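Local coordinates for putative O-methyltransferase (Klebsiella pneumoniae subsp. pneumoniae, PDB 3TFW), which probably transfers a methyl group from S-adenosylmethionine to a hydroxyl oxygen of a substrate that is not known, as other class I O-methyltransferases do, at residues Q63-L68 against E84-G89; W80-L85 against A111-R116; Q90-E95 against R116-E121; G122-S127 against P150-W155. All blocks are in the same frame, centred on the assembly; numbering follows the deposited sequence.

Contact 1 (Q63-L68 against E84-G89)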
# COMPACT_ATOMS: atom_id res chain seq x y z
N GLN A 63 -11.47 2.67 -8.57
CA GLN A 63 -12.56 3.46 -9.16
C GLN A 63 -13.86 3.17 -8.40
O GLN A 63 -14.94 3.01 -9.00
CB GLN A 63 -12.73 3.14 -10.65
CG GLN A 63 -11.54 3.56 -11.52
CD GLN A 63 -11.72 3.20 -12.99
OE1 GLN A 63 -12.10 2.07 -13.33
NE2 GLN A 63 -11.43 4.14 -13.87
N ALA A 64 -13.76 3.10 -7.07
CA ALA A 64 -14.89 2.69 -6.24
C ALA A 64 -16.09 3.62 -6.39
O ALA A 64 -15.94 4.85 -6.46
CB ALA A 64 -14.47 2.60 -4.76
N LYS A 65 -17.27 3.02 -6.48
CA LYS A 65 -18.54 3.73 -6.38
C LYS A 65 -19.28 3.26 -5.13
O LYS A 65 -20.23 3.92 -4.69
CB LYS A 65 -19.43 3.48 -7.61
CG LYS A 65 -18.89 4.08 -8.91
CD LYS A 65 -20.02 4.30 -9.91
CE LYS A 65 -19.52 5.03 -11.16
NZ LYS A 65 -20.59 5.09 -12.20
N ARG A 66 -18.86 2.12 -4.57
CA ARG A 66 -19.49 1.54 -3.39
C ARG A 66 -18.40 1.14 -2.41
O ARG A 66 -17.53 0.34 -2.74
CB ARG A 66 -20.36 0.33 -3.75
CG ARG A 66 -21.59 0.70 -4.58
CD ARG A 66 -22.36 -0.49 -5.12
NE ARG A 66 -23.56 0.00 -5.80
CZ ARG A 66 -24.72 0.27 -5.20
NH1 ARG A 66 -24.87 0.05 -3.90
NH2 ARG A 66 -25.75 0.73 -5.90
N ILE A 67 -18.44 1.72 -1.22
CA ILE A 67 -17.46 1.43 -0.18
C ILE A 67 -18.18 0.97 1.08
O ILE A 67 -19.22 1.53 1.45
CB ILE A 67 -16.57 2.67 0.13
CG1 ILE A 67 -15.83 3.12 -1.14
CG2 ILE A 67 -15.55 2.34 1.26
CD1 ILE A 67 -15.08 4.47 -1.00
N LEU A 68 -17.62 -0.05 1.74
CA LEU A 68 -18.07 -0.45 3.07
C LEU A 68 -16.96 -0.22 4.10
O LEU A 68 -15.82 -0.65 3.90
CB LEU A 68 -18.49 -1.93 3.08
CG LEU A 68 -18.79 -2.61 4.44
CD1 LEU A 68 -19.96 -1.96 5.17
CD2 LEU A 68 -19.07 -4.11 4.25
N GLU A 84 -13.26 10.91 -2.35
CA GLU A 84 -12.81 10.37 -3.63
C GLU A 84 -13.92 9.70 -4.42
O GLU A 84 -13.69 9.28 -5.55
CB GLU A 84 -11.62 9.42 -3.44
CG GLU A 84 -10.44 10.04 -2.71
CD GLU A 84 -9.87 11.26 -3.43
OE1 GLU A 84 -9.97 11.33 -4.67
OE2 GLU A 84 -9.32 12.13 -2.74
N LEU A 85 -15.11 9.58 -3.84
CA LEU A 85 -16.25 8.99 -4.53
C LEU A 85 -16.80 9.92 -5.62
O LEU A 85 -16.77 11.14 -5.46
CB LEU A 85 -17.36 8.64 -3.53
CG LEU A 85 -17.15 7.46 -2.57
CD1 LEU A 85 -18.25 7.47 -1.49
CD2 LEU A 85 -17.19 6.13 -3.31
N PRO A 86 -17.30 9.34 -6.72
CA PRO A 86 -18.05 10.12 -7.72
C PRO A 86 -19.36 10.65 -7.12
O PRO A 86 -19.74 10.26 -6.01
CB PRO A 86 -18.34 9.09 -8.82
CG PRO A 86 -18.31 7.77 -8.13
CD PRO A 86 -17.23 7.91 -7.09
N ALA A 87 -20.05 11.51 -7.87
CA ALA A 87 -21.32 12.10 -7.42
C ALA A 87 -22.40 11.06 -7.08
O ALA A 87 -23.24 11.31 -6.22
CB ALA A 87 -21.84 13.09 -8.47
N ASP A 88 -22.37 9.90 -7.74
CA ASP A 88 -23.34 8.83 -7.48
C ASP A 88 -22.79 7.74 -6.54
O ASP A 88 -23.42 6.69 -6.35
CB ASP A 88 -23.80 8.20 -8.79
CG ASP A 88 -22.66 7.59 -9.59
OD1 ASP A 88 -21.50 8.03 -9.41
OD2 ASP A 88 -22.92 6.67 -10.39
N GLY A 89 -21.63 8.01 -5.95
CA GLY A 89 -20.96 7.04 -5.07
C GLY A 89 -21.58 6.98 -3.70
O GLY A 89 -22.21 7.95 -3.23
O HOH W 1 -13.86 6.54 -7.28

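Contact 2 (W80-L85 against A111-R116)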
# COMPACT_ATOMS: atom_id res chain seq x y z
N TRP A 80 -11.62 10.71 4.34
CA TRP A 80 -10.55 10.49 3.37
C TRP A 80 -11.06 9.68 2.18
O TRP A 80 -10.80 10.00 1.01
CB TRP A 80 -9.39 9.74 4.02
CG TRP A 80 -8.35 10.62 4.64
CD1 TRP A 80 -8.10 10.80 5.97
CD2 TRP A 80 -7.38 11.41 3.94
NE1 TRP A 80 -7.05 11.67 6.14
CE2 TRP A 80 -6.59 12.06 4.91
CE3 TRP A 80 -7.12 11.65 2.58
CZ2 TRP A 80 -5.53 12.92 4.58
CZ3 TRP A 80 -6.07 12.51 2.25
CH2 TRP A 80 -5.30 13.13 3.24
N MSE A 81 -11.81 8.62 2.48
CA MSE A 81 -12.34 7.77 1.43
C MSE A 81 -13.48 8.43 0.68
O MSE A 81 -13.46 8.45 -0.55
CB MSE A 81 -12.73 6.39 1.98
CG MSE A 81 -11.49 5.58 2.37
SE MSE A 81 -11.99 3.80 2.94
CE MSE A 81 -12.73 4.27 4.70
N ALA A 82 -14.44 9.00 1.41
CA ALA A 82 -15.66 9.54 0.80
C ALA A 82 -15.42 10.68 -0.18
O ALA A 82 -16.11 10.80 -1.19
CB ALA A 82 -16.68 9.94 1.88
N ARG A 83 -14.41 11.51 0.10
CA ARG A 83 -14.06 12.62 -0.82
C ARG A 83 -13.71 12.16 -2.23
O ARG A 83 -13.85 12.91 -3.19
CB ARG A 83 -12.90 13.43 -0.26
CG ARG A 83 -13.31 14.41 0.80
CD ARG A 83 -12.09 14.82 1.57
NE ARG A 83 -12.37 15.94 2.45
CZ ARG A 83 -11.43 16.68 3.02
NH1 ARG A 83 -10.15 16.42 2.78
NH2 ARG A 83 -11.77 17.68 3.82
N GLU A 84 -13.26 10.91 -2.35
CA GLU A 84 -12.81 10.37 -3.63
C GLU A 84 -13.92 9.70 -4.42
O GLU A 84 -13.69 9.28 -5.55
CB GLU A 84 -11.62 9.42 -3.44
CG GLU A 84 -10.44 10.04 -2.71
CD GLU A 84 -9.87 11.26 -3.43
OE1 GLU A 84 -9.97 11.33 -4.67
OE2 GLU A 84 -9.32 12.13 -2.74
N LEU A 85 -15.11 9.58 -3.84
CA LEU A 85 -16.25 8.99 -4.53
C LEU A 85 -16.80 9.92 -5.62
O LEU A 85 -16.77 11.14 -5.46
CB LEU A 85 -17.36 8.64 -3.53
CG LEU A 85 -17.15 7.46 -2.57
CD1 LEU A 85 -18.25 7.47 -1.49
CD2 LEU A 85 -17.19 6.13 -3.31
N ALA A 111 -17.52 18.14 6.81
CA ALA A 111 -16.67 17.84 5.67
C ALA A 111 -17.41 17.81 4.34
O ALA A 111 -16.79 17.63 3.29
CB ALA A 111 -15.92 16.52 5.90
N GLY A 112 -18.74 17.92 4.38
CA GLY A 112 -19.55 17.97 3.16
C GLY A 112 -19.68 16.64 2.41
O GLY A 112 -19.86 16.63 1.19
N VAL A 113 -19.60 15.54 3.14
CA VAL A 113 -19.70 14.20 2.55
C VAL A 113 -20.93 13.45 3.03
O VAL A 113 -21.10 12.26 2.76
CB VAL A 113 -18.44 13.34 2.84
CG1 VAL A 113 -17.23 13.91 2.13
CG2 VAL A 113 -18.19 13.22 4.36
N ASP A 114 -21.82 14.15 3.72
CA ASP A 114 -22.93 13.48 4.37
C ASP A 114 -24.03 13.00 3.42
O ASP A 114 -24.89 12.23 3.83
CB ASP A 114 -23.48 14.32 5.54
CG ASP A 114 -23.89 15.71 5.13
OD1 ASP A 114 -23.07 16.45 4.51
OD2 ASP A 114 -25.03 16.09 5.47
N GLN A 115 -23.98 13.44 2.16
CA GLN A 115 -24.89 12.94 1.13
C GLN A 115 -24.40 11.60 0.55
O GLN A 115 -25.21 10.74 0.20
CB GLN A 115 -25.13 13.98 0.03
CG GLN A 115 -26.11 13.53 -1.07
CD GLN A 115 -26.54 14.65 -2.02
OE1 GLN A 115 -25.74 15.51 -2.41
NE2 GLN A 115 -27.82 14.62 -2.41
N ARG A 116 -23.08 11.43 0.46
CA ARG A 116 -22.47 10.20 -0.07
C ARG A 116 -22.38 9.08 0.97
O ARG A 116 -22.39 7.89 0.64
CB ARG A 116 -21.08 10.51 -0.61
CG ARG A 116 -21.09 11.04 -2.03
CD ARG A 116 -19.75 11.59 -2.42
NE ARG A 116 -19.59 12.96 -1.95
CZ ARG A 116 -18.46 13.65 -2.03
NH1 ARG A 116 -17.37 13.10 -2.56
NH2 ARG A 116 -18.43 14.90 -1.58
O HOH W 2 -15.15 15.48 -2.70

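Contact 3 (Q90-E95 against R116-E121)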
# COMPACT_ATOMS: atom_id res chain seq x y z
N GLN A 90 -21.40 5.84 -3.03
CA GLN A 90 -21.92 5.64 -1.69
C GLN A 90 -20.91 4.96 -0.81
O GLN A 90 -20.23 4.03 -1.25
CB GLN A 90 -23.16 4.77 -1.71
CG GLN A 90 -24.34 5.39 -2.41
CD GLN A 90 -25.45 4.40 -2.63
OE1 GLN A 90 -25.41 3.59 -3.56
NE2 GLN A 90 -26.47 4.48 -1.80
N LEU A 91 -20.84 5.41 0.44
CA LEU A 91 -20.01 4.76 1.44
C LEU A 91 -20.90 4.42 2.63
O LEU A 91 -21.52 5.30 3.25
CB LEU A 91 -18.84 5.66 1.87
CG LEU A 91 -17.74 4.99 2.71
CD1 LEU A 91 -16.48 5.84 2.67
CD2 LEU A 91 -18.19 4.76 4.16
N LEU A 92 -20.99 3.13 2.93
CA LEU A 92 -21.76 2.68 4.09
C LEU A 92 -20.77 2.48 5.23
O LEU A 92 -19.79 1.76 5.08
CB LEU A 92 -22.48 1.36 3.78
CG LEU A 92 -23.15 0.68 4.98
CD1 LEU A 92 -24.30 1.53 5.52
CD2 LEU A 92 -23.65 -0.73 4.64
N THR A 93 -21.01 3.14 6.36
CA THR A 93 -20.09 2.99 7.49
C THR A 93 -20.86 2.56 8.74
O THR A 93 -21.96 3.05 9.01
CB THR A 93 -19.20 4.25 7.73
OG1 THR A 93 -18.23 3.98 8.77
CG2 THR A 93 -20.04 5.46 8.12
N LEU A 94 -20.27 1.63 9.48
CA LEU A 94 -20.94 1.00 10.61
C LEU A 94 -20.26 1.35 11.92
O LEU A 94 -19.04 1.20 12.06
CB LEU A 94 -20.95 -0.52 10.42
CG LEU A 94 -21.40 -1.02 9.05
CD1 LEU A 94 -21.34 -2.58 8.98
CD2 LEU A 94 -22.81 -0.51 8.73
N GLU A 95 -21.06 1.83 12.88
CA GLU A 95 -20.57 2.23 14.18
C GLU A 95 -21.52 1.76 15.27
O GLU A 95 -22.73 2.03 15.21
CB GLU A 95 -20.39 3.75 14.25
CG GLU A 95 -19.86 4.26 15.62
CD GLU A 95 -18.59 3.57 16.06
OE1 GLU A 95 -17.61 3.59 15.29
OE2 GLU A 95 -18.57 2.99 17.18
N ARG A 116 -23.08 11.43 0.46
CA ARG A 116 -22.47 10.20 -0.07
C ARG A 116 -22.38 9.08 0.97
O ARG A 116 -22.39 7.89 0.64
CB ARG A 116 -21.08 10.51 -0.61
CG ARG A 116 -21.09 11.04 -2.03
CD ARG A 116 -19.75 11.59 -2.42
NE ARG A 116 -19.59 12.96 -1.95
CZ ARG A 116 -18.46 13.65 -2.03
NH1 ARG A 116 -17.37 13.10 -2.56
NH2 ARG A 116 -18.43 14.90 -1.58
N VAL A 117 -22.29 9.48 2.24
CA VAL A 117 -22.09 8.54 3.33
C VAL A 117 -23.40 8.20 4.02
O VAL A 117 -24.20 9.08 4.34
CB VAL A 117 -21.08 9.05 4.37
CG1 VAL A 117 -20.93 8.05 5.51
CG2 VAL A 117 -19.72 9.33 3.71
N THR A 118 -23.59 6.90 4.24
CA THR A 118 -24.68 6.42 5.08
C THR A 118 -24.08 5.80 6.34
O THR A 118 -23.28 4.85 6.27
CB THR A 118 -25.58 5.40 4.33
OG1 THR A 118 -26.18 6.04 3.19
CG2 THR A 118 -26.69 4.88 5.24
N LEU A 119 -24.45 6.38 7.48
CA LEU A 119 -23.95 5.92 8.77
C LEU A 119 -25.04 5.10 9.46
O LEU A 119 -26.11 5.62 9.78
CB LEU A 119 -23.52 7.12 9.63
CG LEU A 119 -23.13 6.94 11.11
CD1 LEU A 119 -22.20 5.77 11.31
CD2 LEU A 119 -22.50 8.20 11.67
N ARG A 120 -24.75 3.82 9.67
CA ARG A 120 -25.68 2.92 10.35
C ARG A 120 -25.16 2.57 11.73
O ARG A 120 -24.17 1.85 11.87
CB ARG A 120 -25.95 1.66 9.53
CG ARG A 120 -26.90 1.89 8.36
CD ARG A 120 -27.55 0.59 7.85
NE ARG A 120 -28.20 0.85 6.56
CZ ARG A 120 -28.91 -0.03 5.86
NH1 ARG A 120 -29.09 -1.27 6.30
NH2 ARG A 120 -29.45 0.33 4.71
N GLU A 121 -25.84 3.11 12.74
CA GLU A 121 -25.48 2.92 14.14
C GLU A 121 -26.12 1.65 14.69
O GLU A 121 -27.31 1.41 14.49
CB GLU A 121 -25.91 4.15 14.94
CG GLU A 121 -25.59 4.09 16.44
CD GLU A 121 -26.20 5.25 17.21
OE1 GLU A 121 -26.40 6.34 16.64
OE2 GLU A 121 -26.47 5.07 18.41

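Contact 4 (G122-S127 against P150-W155)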
# COMPACT_ATOMS: atom_id res chain seq x y z
N GLY A 122 -25.33 0.86 15.42
CA GLY A 122 -25.78 -0.42 15.96
C GLY A 122 -24.67 -1.45 15.83
O GLY A 122 -23.64 -1.18 15.21
N PRO A 123 -24.86 -2.65 16.42
CA PRO A 123 -23.89 -3.74 16.25
C PRO A 123 -23.59 -3.96 14.77
O PRO A 123 -24.52 -4.12 13.98
CB PRO A 123 -24.64 -4.96 16.81
CG PRO A 123 -25.53 -4.39 17.84
CD PRO A 123 -25.98 -3.05 17.29
N ALA A 124 -22.31 -3.94 14.41
CA ALA A 124 -21.91 -4.07 13.00
C ALA A 124 -22.49 -5.33 12.36
O ALA A 124 -22.95 -5.29 11.21
CB ALA A 124 -20.40 -4.05 12.87
N LEU A 125 -22.49 -6.43 13.11
CA LEU A 125 -23.00 -7.70 12.57
C LEU A 125 -24.49 -7.64 12.29
O LEU A 125 -24.97 -8.22 11.31
CB LEU A 125 -22.68 -8.87 13.51
CG LEU A 125 -21.26 -9.42 13.38
CD1 LEU A 125 -20.92 -10.26 14.60
CD2 LEU A 125 -21.09 -10.23 12.09
N GLN A 126 -25.23 -6.94 13.15
CA GLN A 126 -26.66 -6.74 12.93
C GLN A 126 -26.87 -5.99 11.61
O GLN A 126 -27.72 -6.36 10.80
CB GLN A 126 -27.31 -5.98 14.09
CG GLN A 126 -28.75 -5.49 13.83
CD GLN A 126 -29.48 -5.07 15.09
OE1 GLN A 126 -28.87 -4.87 16.14
NE2 GLN A 126 -30.80 -4.94 15.00
N SER A 127 -26.08 -4.93 11.39
CA SER A 127 -26.20 -4.15 10.16
C SER A 127 -25.84 -4.98 8.93
O SER A 127 -26.55 -4.92 7.92
CB SER A 127 -25.34 -2.90 10.24
OG SER A 127 -25.89 -2.01 11.19
N PRO A 150 -13.03 -12.37 11.96
CA PRO A 150 -13.32 -13.40 10.96
C PRO A 150 -14.76 -13.33 10.44
O PRO A 150 -14.99 -13.62 9.27
CB PRO A 150 -13.05 -14.71 11.70
CG PRO A 150 -13.02 -14.36 13.15
CD PRO A 150 -12.63 -12.94 13.26
N HIS A 151 -15.69 -12.91 11.29
CA HIS A 151 -17.09 -12.71 10.87
C HIS A 151 -17.22 -11.58 9.86
O HIS A 151 -17.98 -11.68 8.89
CB HIS A 151 -17.99 -12.43 12.09
CG HIS A 151 -18.03 -13.55 13.08
ND1 HIS A 151 -18.62 -14.76 12.82
CD2 HIS A 151 -17.55 -13.63 14.35
CE1 HIS A 151 -18.51 -15.55 13.87
NE2 HIS A 151 -17.86 -14.89 14.82
N TYR A 152 -16.48 -10.50 10.09
CA TYR A 152 -16.45 -9.38 9.16
C TYR A 152 -15.91 -9.81 7.80
O TYR A 152 -16.44 -9.41 6.77
CB TYR A 152 -15.66 -8.21 9.74
CG TYR A 152 -16.28 -7.66 11.01
CD1 TYR A 152 -17.66 -7.55 11.13
CD2 TYR A 152 -15.49 -7.29 12.10
CE1 TYR A 152 -18.25 -7.08 12.29
CE2 TYR A 152 -16.07 -6.80 13.27
CZ TYR A 152 -17.45 -6.70 13.35
OH TYR A 152 -18.04 -6.21 14.49
N LEU A 153 -14.88 -10.65 7.80
CA LEU A 153 -14.32 -11.16 6.54
C LEU A 153 -15.34 -12.00 5.75
O LEU A 153 -15.42 -11.89 4.52
CB LEU A 153 -13.04 -11.97 6.78
CG LEU A 153 -12.22 -12.40 5.54
CD1 LEU A 153 -11.96 -11.25 4.55
CD2 LEU A 153 -10.90 -13.02 5.97
N ARG A 154 -16.10 -12.83 6.46
CA ARG A 154 -17.14 -13.64 5.82
C ARG A 154 -18.18 -12.76 5.11
O ARG A 154 -18.50 -13.00 3.95
CB ARG A 154 -17.80 -14.58 6.83
CG ARG A 154 -18.97 -15.38 6.25
CD ARG A 154 -19.55 -16.37 7.26
NE ARG A 154 -20.30 -15.71 8.32
CZ ARG A 154 -19.83 -15.54 9.55
NH1 ARG A 154 -18.63 -16.00 9.88
NH2 ARG A 154 -20.56 -14.92 10.46
N TRP A 155 -18.67 -11.75 5.82
CA TRP A 155 -19.61 -10.78 5.24
C TRP A 155 -18.99 -9.95 4.11
O TRP A 155 -19.64 -9.67 3.10
CB TRP A 155 -20.19 -9.86 6.33
CG TRP A 155 -21.25 -10.54 7.12
CD1 TRP A 155 -21.18 -10.92 8.44
CD2 TRP A 155 -22.53 -10.94 6.65
NE1 TRP A 155 -22.36 -11.52 8.81
CE2 TRP A 155 -23.21 -11.55 7.73
CE3 TRP A 155 -23.19 -10.84 5.41
CZ2 TRP A 155 -24.51 -12.07 7.62
CZ3 TRP A 155 -24.48 -11.35 5.30
CH2 TRP A 155 -25.13 -11.95 6.40
O HOH W 3 -20.60 -6.76 15.72

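Contact 1 (Q63-L68 against E84-G89)
Leu85 and Ile67 form the tight part of this contact, CD2 of Leu85 pressing on CD1 of Ile67 at 3.5 Å. CG of Leu85 lies anti to its carbonyl carbon (chi1 -71°), and the same CD2 that meets Ile67 also lies 3.6 Å from the carbonyl O of Ala64, so one methyl closes on both a side chain and the backbone. Beside it the Pro86 ring brings CD to 3.4 Å from Ala64 O. A water bridges the backbone there, donating to Ala64 O at 2.8 Å and to Glu84 O, while the Glu84 carboxylate turns away to Arg60. Gly89 then lets the chains come close: its CA lies 3.2 Å from Lys65 O in a bent CA-H...O contact. This is where the 86-89 type I turn, closed by Gly89 N to Pro86 O, enters strand 90-95 next to strand 66-70. On the solvent side things are looser. Lys65 runs extended beyond CG, crossing Pro86 at about a right angle, CG to CG 3.8 Å, and ends at the carboxylate of Asp88 in a salt bridge whose hydrogen bond, NZ to OD2 at 3.3 Å, is weak. The chemistry implies a join that depends on apolar packing and backbone proximity inside the Rossmann-like fold, with the exposed ion pair probably adding little because solvent can compete for both charges.

Contact 2 (W80-L85 against A111-R116)
Arg116 reaches across to the end of helix 76-82, its guanidinium set beside the carbonyl oxygens of Ala82, Arg83 and Leu85, where the helix runs out. The chain bends at chi3 (-83°), which swings NH1 back toward residues 82-85. NH1 lies 3.0 Å from Ala82 O, but the angle is too poor for a hydrogen bond, and Ala82 O already accepts Leu85 N in the 82-85 type I turn. Arg83 O instead lies at the guanidinium edge, in its plane, where a water bridges the two: it donates to Arg83 O at 2.9 Å and accepts from Arg116 NH1 at 3.3 Å. One face of the guanidinium carries CG1 of Val113, 4.0 Å above the plane and offset toward the rim. Lower on the same arginine, CD packs on Leu85 CB at 4.0 Å. Val113 also turns its CB to Ala82 CB, 3.9 Å away, and its CG1 meets CG of Arg83, whose own guanidinium leads off to a salt bridge with Asp27. The loop after helix 98-110, which opens with a Schellman motif at Gly112, is thereby packed on the end of helix 76-82. Chemically, a cation lies among carbonyl oxygens at a helix C-terminus, which probably favours its charge, although water carries the hydrogen bonding.

Contact 3 (Q90-E95 against R116-E121)
Strands 90-95 and 117-121 run parallel, 4.7 Å apart at their closest and crossing at -18°, as the two strands of a beta-alpha-beta unit whose helix is 98-110, on the edge of the Rossmann-like methyltransferase sheet. Five backbone hydrogen bonds join them, alternating in direction from Leu91 N to Arg116 O through Glu95 N to Arg120 O. All five are nearly straight at the hydrogen; the three middle donors lie nearly in line with the C=O, with Thr93 N 2.8 Å from Thr118 O, while the two end ones are tilted from the carbonyl plane, Glu95 N by 33° at 3.3 Å from Arg120 O. On one face lie Leu91, Thr93 and Glu95 with Val117, Leu119 and Glu121. Thr93 directs CG2 toward the neighbouring strand, where it meets Val117 CG1 at 3.8 Å and Leu119 CD1 at 3.9 Å, because OG1 stands anti to the backbone N (chi1 -174°) and hydrogen-bonds to Thr72 and Glu69. Glu95 packs its CB on Leu119, while its carboxylate is held by backbone N atoms of Leu73 and Asp97. The opposite face carries Leu92 and Leu94 with Thr118 and Arg120. Leu94 lies alongside Arg120, pointing the same way, whereas Leu92 crosses it, so two leucines line the aliphatic part of the arginine. Of these, Leu92 CD1 touches Arg120 CG at 3.9 Å.

Contact 4 (G122-S127 against P150-W155)
Leu125 of helix 124-129 reaches His151, Tyr152 and Trp155 of helix 149-158. From CB, with CG anti to the carbonyl carbon (chi1 -82°), the chain heads for the second helix. CG meets CE1 of the Tyr152 ring at 4.0 Å, the two side chains crossing at about a right angle. Beyond it CD2 is the working branch: it sits 3.8 Å from His151 CB and 3.7 Å from CD1 of Trp155, with NE1 of the same indole equally near. One methyl thus fills the angle between residues one turn apart on helix 149-158, and approaches the pyrrole part of Trp155 obliquely. Ala124, the residue before, meets the end of the Tyr152 ring, its CB lying 3.6 Å from the phenol OH and 3.8 Å from CE1. The OH hydrogen-bonds to Asp145, and it also accepts from a water, 2.9 Å away, that in turn accepts from Leu125 N. That N belongs to the first turn of the helix, where Pro123 is the N-cap residue, so the water ties a helix start to the tyrosine. Within helix 149-158, His151 ND1 is gripped end-on by NH1 and NH2 of Arg154, at 3.2 and 3.1 Å, and lies in the guanidinium plane, while both nitrogens are tilted out of the imidazole plane. The contact joins two helices of the Rossmann-like fold: Ala124 and Tyr152 both reach Ile70 of strand 66-70, Tyr152 and Trp155 also touch Leu128, and on another side Leu153 packs against helix 185-199.

Overall arrangement
Contacts 1 and 2, centres 9 Å apart, share Glu84 and Leu85; contacts 2 and 3, 11 Å apart, share Arg116, and Ala82 CB packs on Val117 CG2 at 3.6 Å. Contacts 1 and 3 meet in the sheet, where Lys65 O and Gln90 N, 2.8 Å apart, probably hydrogen-bond. Contact 4 follows contact 3 through Glu95 O and Gly122 N, 2.9 Å apart, a probable hydrogen bond, but lies on the other face of the sheet: Leu94 and Arg120 meet Ser127 there, while contact 2, whose centre is about 23 Å away, lies on the face of Leu91 and Val117. In relatives, the cofactor binds at the C-terminal ends of the parallel strands, where contact 3 runs into contact 4.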